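Local atomic coordinates of D-glucosaminate-6-phosphate ammonia lyase (Salmonella typhimurium, PDB entry 7LCE), a protein that belongs to the selenocysteine synthase-like family of pyridoxal phosphate-dependent enzymes and carries its cofactor covalently on a lysine. Residues A[216-221]-A[248-253]. Residues are numbered along the deposited sequence; the frame is centred on the assembly and turned at random.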
# COMPACT_ATOMS: atom_id res chain seq x y z
N ASN A 216 -32.65 0.89 41.49
CA ASN A 216 -33.14 2.22 41.84
C ASN A 216 -32.08 3.01 42.61
O ASN A 216 -32.30 3.49 43.73
CB ASN A 216 -34.45 2.12 42.63
CG ASN A 216 -35.62 1.73 41.77
OD1 ASN A 216 -35.89 0.55 41.56
ND2 ASN A 216 -36.33 2.73 41.24
N ALA A 217 -30.92 3.14 41.99
CA ALA A 217 -29.77 3.80 42.56
C ALA A 217 -29.51 5.12 41.86
O ALA A 217 -30.00 5.35 40.75
CB ALA A 217 -28.52 2.92 42.44
N PRO A 218 -28.75 6.03 42.48
CA PRO A 218 -28.26 7.19 41.73
C PRO A 218 -27.41 6.72 40.56
O PRO A 218 -26.91 5.59 40.54
CB PRO A 218 -27.43 7.96 42.76
CG PRO A 218 -27.11 6.96 43.82
CD PRO A 218 -28.31 6.07 43.88
N THR A 219 -27.26 7.60 39.57
CA THR A 219 -26.63 7.25 38.30
C THR A 219 -25.33 6.50 38.49
O THR A 219 -24.32 7.09 38.92
CB THR A 219 -26.39 8.51 37.47
OG1 THR A 219 -27.63 9.22 37.35
CG2 THR A 219 -25.88 8.14 36.09
N SER A 220 -25.32 5.21 38.19
CA SER A 220 -24.19 4.35 38.51
C SER A 220 -24.32 3.05 37.74
O SER A 220 -25.37 2.72 37.18
CB SER A 220 -24.12 4.07 40.01
OG SER A 220 -25.30 3.42 40.45
N GLY A 221 -23.22 2.30 37.72
CA GLY A 221 -23.15 0.96 37.16
C GLY A 221 -21.91 0.30 37.73
O GLY A 221 -21.07 0.95 38.36
N LYS A 248 -17.60 10.19 44.19
CA LYS A 248 -17.69 9.48 45.46
C LYS A 248 -19.12 9.42 45.97
O LYS A 248 -19.49 8.47 46.67
CB LYS A 248 -16.79 10.14 46.50
CG LYS A 248 -16.94 11.66 46.58
CD LYS A 248 -16.06 12.25 47.67
CE LYS A 248 -16.17 13.77 47.69
NZ LYS A 248 -17.58 14.24 47.70
N GLU A 249 -19.94 10.41 45.63
CA GLU A 249 -21.30 10.46 46.17
C GLU A 249 -22.16 9.33 45.60
O GLU A 249 -22.89 8.67 46.34
CB GLU A 249 -21.93 11.83 45.92
CG GLU A 249 -22.29 12.15 44.47
CD GLU A 249 -21.09 12.51 43.61
OE1 GLU A 249 -19.99 12.69 44.17
OE2 GLU A 249 -21.26 12.61 42.38
N ASN A 250 -22.07 9.09 44.29
CA ASN A 250 -22.86 8.03 43.67
C ASN A 250 -22.22 6.66 43.82
O ASN A 250 -22.93 5.65 43.77
CB ASN A 250 -23.09 8.35 42.19
CG ASN A 250 -24.13 9.44 41.99
OD1 ASN A 250 -24.46 10.17 42.92
ND2 ASN A 250 -24.64 9.55 40.77
N MET A 251 -20.90 6.59 44.01
CA MET A 251 -20.28 5.33 44.40
C MET A 251 -20.87 4.82 45.70
O MET A 251 -21.28 3.66 45.80
CB MET A 251 -18.76 5.50 44.52
CG MET A 251 -18.03 5.59 43.20
SD MET A 251 -16.27 5.94 43.42
CE MET A 251 -15.71 4.44 44.21
N VAL A 252 -20.93 5.69 46.71
CA VAL A 252 -21.55 5.32 47.98
C VAL A 252 -23.04 5.06 47.79
O VAL A 252 -23.61 4.15 48.40
CB VAL A 252 -21.30 6.42 49.04
CG1 VAL A 252 -22.05 6.12 50.32
CG2 VAL A 252 -19.81 6.55 49.30
N GLY A 253 -23.69 5.86 46.93
CA GLY A 253 -25.11 5.68 46.70
C GLY A 253 -25.45 4.30 46.16
O GLY A 253 -26.45 3.70 46.57
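P218 packs its pyrrolidine ring against the N-terminal part of helix 248-262, touching G253 and N250, which lie one turn apart. The ring atom CG of P218 sits 3.7 Å from CA of G253, where the absence of a side chain lets the ring settle directly on the helix backbone, while CB of P218 rests 3.7 Å from the amide carbon CG of N250. This is the close-fitting part of the interface. It continues into a polar grip, because N250 holds its CG anti to the carbonyl carbon (chi1 -75°) and the carboxamide reaches the loop backbone. There ND2 of N250 donates to O of T219 at 3.1 Å, with an N-H...O angle of 155° and the donor tilted 24° from the carbonyl plane. The loop 216-221 follows the cofactor-bearing lysine K213 and leads into strand 221-225 of the large mixed sheet, the central sheet of the PLP-dependent aminotransferase fold; the contact thus ties the chain just beyond the cofactor attachment point to the start of a helix. Within the loop, OG of S220 donates to O of P218, two residues back, at 2.7 Å, linking side chain and backbone. Packing is looser on the S220 side, where CB of S220 approaches O of N250 no nearer than 4.2 Å. The side chain of T219, a partly exposed residue, offers N250 only CB, 3.9 Å from ND2; its hydroxyl OG1 instead hydrogen-bonds OE2 of E249 of the second subunit, which also receives a weak bond from ND2 of N250.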